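Long-range contacts in hypothetical protein (Parabacteroides merdae, PDB 4OO3), which is a putative oxidoreductase whose Rossmann fold probably binds a nicotinamide dinucleotide, although its substrate is not known: residues Ile93-Asn98 / Leu116-Met121; Leu145-Thr150 / Pro421-Lys426. All coordinates share one frame; numbering follows the deposited sequence.

In the fold
Both interactions sit around the carboxyl ends of neighbouring strands in the six-stranded parallel sheet of the Rossmann fold, where dinucleotides bind in enzymes of this family. Interaction 1 joins strands 91-94 and 114-117 and the loops that follow them; interaction 2 lays helix 419-439, from the C-terminal part of the chain, against an edge strand, 145-147. Their centres are about 12 Å apart and they touch directly: Ser117 N lies 2.8 Å from Tyr146 O, a probable hydrogen bond between adjacent strands, and Lys119 CB packs 3.5 Å from Met149 CE. Met121 completes the link, its side chain touching Leu145, Asp147 and Met423.

Interaction 1 (Ile93-Asn98 / Leu116-Met121); sequences IQAGNN and LSDKPM
Gln94 and Leu116 make the first rung: Gln94 N donates to Leu116 O at 3.1 Å, nearly straight at 165°. Gln94 O then takes Asp118 N at 3.0 Å, almost in line with its C=O bond. On one face of this tight end Ile93 and Leu116 run alongside each other in the same direction, with Ile93 CD1 3.9 Å from Leu116 CB. On the other, Ser117 OG, anti to its own backbone N (chi1 170°), donates to the carbonyl of the next residue, Asp118 O, and Lys101 binds both this hydroxyl and Gln94 OE1. The two strands are the parallel pair of a beta-alpha-beta unit of the Rossmann fold, joined through helix 98-110, and beyond Ala95 and Asp118 their loops diverge. There the backbones separate and two waters take up part of the contact. The Asn98 side chain crosses that of Pro120 at about a right angle, ND2 3.4 Å from Pro120 CD, the proline following a cis peptide bond. Asn98 ND2 also donates to Gln212 O and to a water, which in turn donates a hydrogen bond to Lys119 O, 2.8 Å away. An alanine in place of Asn98 would probably leave Gln212 O and that water without their amide donor and open a gap beside Pro120 CD.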
loop_
_atom_site.group_PDB
_atom_site.type_symbol
_atom_site.label_atom_id
_atom_site.label_comp_id
_atom_site.label_asym_id
_atom_site.label_seq_id
_atom_site.Cartn_x
_atom_site.Cartn_y
_atom_site.Cartn_z
ATOM N N ILE A 93 -1.828 3.565 -16.155
ATOM C CA ILE A 93 -2.278 3.434 -14.780
ATOM C C ILE A 93 -2.965 2.081 -14.582
ATOM O O ILE A 93 -4.003 1.815 -15.196
ATOM C CB ILE A 93 -3.288 4.549 -14.423
ATOM C CG1 ILE A 93 -2.686 5.936 -14.701
ATOM C CG2 ILE A 93 -3.747 4.410 -12.976
ATOM C CD1 ILE A 93 -1.417 6.233 -13.930
ATOM N N GLN A 94 -2.407 1.236 -13.719
ATOM C CA GLN A 94 -2.980 -0.094 -13.470
ATOM C C GLN A 94 -3.474 -0.244 -12.029
ATOM O O GLN A 94 -2.685 -0.256 -11.095
ATOM C CB GLN A 94 -1.965 -1.199 -13.814
ATOM C CG GLN A 94 -2.574 -2.384 -14.567
ATOM C CD GLN A 94 -3.687 -3.081 -13.785
ATOM O OE1 GLN A 94 -3.531 -3.380 -12.601
ATOM N NE2 GLN A 94 -4.824 -3.326 -14.440
ATOM N N ALA A 95 -4.789 -0.345 -11.863
ATOM C CA ALA A 95 -5.391 -0.642 -10.568
ATOM C C ALA A 95 -6.668 -1.445 -10.769
ATOM O O ALA A 95 -7.653 -0.937 -11.301
ATOM C CB ALA A 95 -5.692 0.633 -9.792
ATOM N N GLY A 96 -6.634 -2.703 -10.338
ATOM C CA GLY A 96 -7.789 -3.571 -10.417
ATOM C C GLY A 96 -7.418 -5.023 -10.248
ATOM O O GLY A 96 -6.908 -5.430 -9.202
ATOM N N ASN A 97 -7.671 -5.805 -11.288
ATOM C CA ASN A 97 -7.443 -7.235 -11.235
ATOM C C ASN A 97 -5.956 -7.580 -11.135
ATOM O O ASN A 97 -5.207 -7.422 -12.092
ATOM C CB ASN A 97 -8.071 -7.915 -12.445
ATOM C CG ASN A 97 -8.194 -9.402 -12.262
ATOM O OD1 ASN A 97 -7.194 -10.097 -12.100
ATOM N ND2 ASN A 97 -9.423 -9.898 -12.251
ATOM N N ASN A 98 -5.551 -8.073 -9.969
ATOM C CA ASN A 98 -4.142 -8.313 -9.664
ATOM C C ASN A 98 -3.588 -9.590 -10.278
ATOM O O ASN A 98 -2.376 -9.747 -10.387
ATOM C CB ASN A 98 -3.925 -8.326 -8.147
ATOM C CG ASN A 98 -4.248 -6.989 -7.503
ATOM O OD1 ASN A 98 -3.965 -5.942 -8.065
ATOM N ND2 ASN A 98 -4.838 -7.021 -6.319
ATOM N N LEU A 116 2.538 3.425 -13.624
ATOM C CA LEU A 116 2.214 3.584 -12.210
ATOM C C LEU A 116 1.151 2.536 -11.879
ATOM O O LEU A 116 0.033 2.581 -12.392
ATOM C CB LEU A 116 1.683 4.996 -11.914
ATOM C CG LEU A 116 1.316 5.328 -10.462
ATOM C CD1 LEU A 116 2.549 5.286 -9.572
ATOM C CD2 LEU A 116 0.662 6.695 -10.371
ATOM N N SER A 117 1.501 1.590 -11.018
ATOM C CA SER A 117 0.570 0.541 -10.637
ATOM C C SER A 117 0.300 0.606 -9.155
ATOM O O SER A 117 1.204 0.835 -8.360
ATOM C CB SER A 117 1.155 -0.827 -10.976
ATOM O OG SER A 117 0.376 -1.868 -10.410
ATOM N N ASP A 118 -0.950 0.391 -8.779
ATOM C CA ASP A 118 -1.271 0.109 -7.400
ATOM C C ASP A 118 -0.590 -1.201 -6.984
ATOM O O ASP A 118 -0.210 -2.027 -7.823
ATOM C CB ASP A 118 -2.781 -0.028 -7.226
ATOM C CG ASP A 118 -3.227 0.189 -5.788
ATOM O OD1 ASP A 118 -2.371 0.502 -4.924
ATOM O OD2 ASP A 118 -4.442 0.063 -5.530
ATOM N N LYS A 119 -0.413 -1.374 -5.686
ATOM C CA LYS A 119 -0.008 -2.666 -5.145
ATOM C C LYS A 119 -1.143 -3.692 -5.256
ATOM O O LYS A 119 -2.309 -3.321 -5.399
ATOM C CB LYS A 119 0.442 -2.525 -3.686
ATOM C CG LYS A 119 -0.461 -1.661 -2.799
ATOM C CD LYS A 119 -1.229 -2.443 -1.752
ATOM C CE LYS A 119 -2.386 -3.223 -2.329
ATOM N NZ LYS A 119 -3.408 -3.447 -1.283
ATOM N N PRO A 120 -0.810 -4.995 -5.225
ATOM C CA PRO A 120 0.507 -5.608 -5.340
ATOM C C PRO A 120 0.837 -5.893 -6.799
ATOM O O PRO A 120 -0.011 -6.419 -7.530
ATOM C CB PRO A 120 0.339 -6.926 -4.579
ATOM C CG PRO A 120 -1.091 -7.279 -4.760
ATOM C CD PRO A 120 -1.858 -6.002 -4.956
HETATM N N MSE A 121 2.059 -5.560 -7.210
HETATM C CA MSE A 121 2.532 -5.800 -8.588
HETATM C C MSE A 121 2.876 -7.238 -8.852
HETATM O O MSE A 121 3.103 -7.614 -9.998
HETATM C CB MSE A 121 3.737 -4.901 -8.889
HETATM C CG MSE A 121 3.300 -3.439 -8.845
HETATM SE SE MSE A 121 4.582 -2.315 -9.832
HETATM C CE MSE A 121 6.067 -2.515 -8.569
HETATM O O HOH W 1 -4.888 -4.325 -5.003
HETATM O O HOH W 2 0.268 -8.674 -9.378
#

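Interaction 2 (Leu145-Thr150 / Pro421-Lys426); sequences LYDIMT and PNMLAK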
loop_
_atom_site.group_PDB
_atom_site.type_symbol
_atom_site.label_atom_id
_atom_site.label_comp_id
_atom_site.label_asym_id
_atom_site.label_seq_id
_atom_site.Cartn_x
_atom_site.Cartn_y
_atom_site.Cartn_z
ATOM N N LEU A 145 8.875 2.100 -13.745
ATOM C CA LEU A 145 7.812 1.286 -13.166
ATOM C C LEU A 145 7.753 1.655 -11.689
ATOM O O LEU A 145 8.770 1.620 -11.007
ATOM C CB LEU A 145 8.126 -0.214 -13.336
ATOM C CG LEU A 145 7.218 -1.223 -12.616
ATOM C CD1 LEU A 145 5.751 -1.035 -12.990
ATOM C CD2 LEU A 145 7.659 -2.640 -12.930
ATOM N N TYR A 146 6.570 2.010 -11.197
ATOM C CA TYR A 146 6.420 2.452 -9.808
ATOM C C TYR A 146 5.115 1.951 -9.224
ATOM O O TYR A 146 4.117 1.855 -9.939
ATOM C CB TYR A 146 6.452 3.976 -9.747
ATOM C CG TYR A 146 6.848 4.557 -8.411
ATOM C CD1 TYR A 146 7.988 4.121 -7.755
ATOM C CD2 TYR A 146 6.112 5.580 -7.824
ATOM C CE1 TYR A 146 8.369 4.662 -6.540
ATOM C CE2 TYR A 146 6.489 6.125 -6.604
ATOM C CZ TYR A 146 7.618 5.655 -5.972
ATOM O OH TYR A 146 8.016 6.178 -4.773
ATOM N N ASP A 147 5.121 1.617 -7.935
ATOM C CA ASP A 147 3.872 1.331 -7.239
ATOM C C ASP A 147 3.511 2.417 -6.221
ATOM O O ASP A 147 4.218 3.402 -6.070
ATOM C CB ASP A 147 3.833 -0.100 -6.654
ATOM C CG ASP A 147 4.871 -0.355 -5.571
ATOM O OD1 ASP A 147 5.570 0.580 -5.114
ATOM O OD2 ASP A 147 4.965 -1.533 -5.164
ATOM N N ILE A 148 2.381 2.234 -5.551
ATOM C CA ILE A 148 1.772 3.282 -4.760
ATOM C C ILE A 148 1.774 2.920 -3.271
ATOM O O ILE A 148 0.844 2.275 -2.777
ATOM C CB ILE A 148 0.341 3.547 -5.273
ATOM C CG1 ILE A 148 0.398 3.905 -6.766
ATOM C CG2 ILE A 148 -0.316 4.664 -4.467
ATOM C CD1 ILE A 148 -0.940 3.895 -7.475
HETATM N N MSE A 149 2.837 3.338 -2.578
HETATM C CA MSE A 149 2.994 3.130 -1.139
HETATM C C MSE A 149 2.524 4.369 -0.402
HETATM O O MSE A 149 3.311 5.249 -0.062
HETATM C CB MSE A 149 4.461 2.836 -0.805
HETATM C CG MSE A 149 4.991 1.589 -1.503
HETATM SE SE MSE A 149 4.143 -0.015 -0.742
HETATM C CE MSE A 149 2.915 -0.465 -2.197
ATOM N N THR A 150 1.227 4.432 -0.134
ATOM C CA THR A 150 0.617 5.600 0.501
ATOM C C THR A 150 1.029 5.834 1.968
ATOM O O THR A 150 1.115 6.976 2.415
ATOM C CB THR A 150 -0.916 5.495 0.432
ATOM O OG1 THR A 150 -1.326 4.198 0.884
ATOM C CG2 THR A 150 -1.401 5.696 -0.995
ATOM N N PRO A 421 15.355 -1.750 -6.179
ATOM C CA PRO A 421 15.764 -2.927 -5.404
ATOM C C PRO A 421 14.861 -3.203 -4.187
ATOM O O PRO A 421 14.590 -4.357 -3.890
ATOM C CB PRO A 421 17.210 -2.611 -4.984
ATOM C CG PRO A 421 17.420 -1.165 -5.267
ATOM C CD PRO A 421 16.448 -0.774 -6.334
ATOM N N ASN A 422 14.380 -2.156 -3.520
ATOM C CA ASN A 422 13.511 -2.329 -2.347
ATOM C C ASN A 422 12.075 -2.739 -2.665
ATOM O O ASN A 422 11.447 -3.433 -1.855
ATOM C CB ASN A 422 13.536 -1.082 -1.462
ATOM C CG ASN A 422 14.910 -0.834 -0.854
ATOM O OD1 ASN A 422 15.858 -1.588 -1.095
ATOM N ND2 ASN A 422 15.022 0.216 -0.056
HETATM N N MSE A 423 11.556 -2.333 -3.825
HETATM C CA MSE A 423 10.270 -2.852 -4.309
HETATM C C MSE A 423 10.419 -4.343 -4.543
HETATM O O MSE A 423 9.576 -5.141 -4.118
HETATM C CB MSE A 423 9.792 -2.143 -5.582
HETATM C CG MSE A 423 9.223 -0.759 -5.277
HETATM SE SE MSE A 423 8.445 0.070 -6.881
HETATM C CE MSE A 423 10.074 0.729 -7.764
ATOM N N LEU A 424 11.509 -4.739 -5.190
ATOM C CA LEU A 424 11.794 -6.156 -5.395
ATOM C C LEU A 424 11.977 -6.925 -4.085
ATOM O O LEU A 424 11.442 -8.018 -3.941
ATOM C CB LEU A 424 13.024 -6.334 -6.279
ATOM C CG LEU A 424 12.818 -6.040 -7.764
ATOM C CD1 LEU A 424 14.154 -6.148 -8.484
ATOM C CD2 LEU A 424 11.792 -6.992 -8.364
ATOM N N ALA A 425 12.717 -6.366 -3.128
ATOM C CA ALA A 425 12.891 -7.032 -1.830
ATOM C C ALA A 425 11.553 -7.221 -1.133
ATOM O O ALA A 425 11.302 -8.257 -0.517
ATOM C CB ALA A 425 13.849 -6.254 -0.937
ATOM N N LYS A 426 10.694 -6.217 -1.270
ATOM C CA LYS A 426 9.372 -6.222 -0.683
ATOM C C LYS A 426 8.551 -7.370 -1.247
ATOM O O LYS A 426 7.996 -8.173 -0.492
ATOM C CB LYS A 426 8.686 -4.897 -1.007
ATOM C CG LYS A 426 7.339 -4.675 -0.356
ATOM C CD LYS A 426 6.388 -3.910 -1.267
ATOM C CE LYS A 426 6.982 -2.627 -1.806
ATOM N NZ LYS A 426 6.112 -1.931 -2.775
#
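An edge strand of the Rossmann sheet, 145-147, meets helix 419-439 here, so the contact ties the nucleotide-binding fold to the C-terminal part of the chain. Strand and helix axes approach to 10.2 Å at an angle of 55°, and long side chains from the helix bridge the distance. Met423 covers the Leu145 and Tyr146 end of the contact. Its chain runs straight through chi2 and bends at chi3 (-80°), which brings the selenomethionine methyl CE to the edge of the Tyr146 ring, near the ring plane and 4.0 Å from CD1. The selenium stands 5.2 Å from the ring centroid, 56° off the normal, an oblique Met-aromatic contact. CE also lies 3.6 Å from Leu145 O, while Phe135 of helix 125-140 packs on the same methionine. Tyr146 itself is tied to the helix by its hydroxyl, which hydrogen-bonds Glu419. One turn further on, Lys426 reaches tip to tip with Asp147. The carboxylate CG sits between the backbone N and carbonyl carbon, and OD2 forms a buried salt bridge with Lys426 NZ at 2.7 Å. OD2 has a second partner in the hydroxyl of Tyr427. The other oxygen, OD1, faces the selenium of Met423 at 3.4 Å. Met149, bent at chi2 and chi3, meets the lysine tip as well, with its selenium 3.4 Å and its CE 3.6 Å from Lys426 NZ.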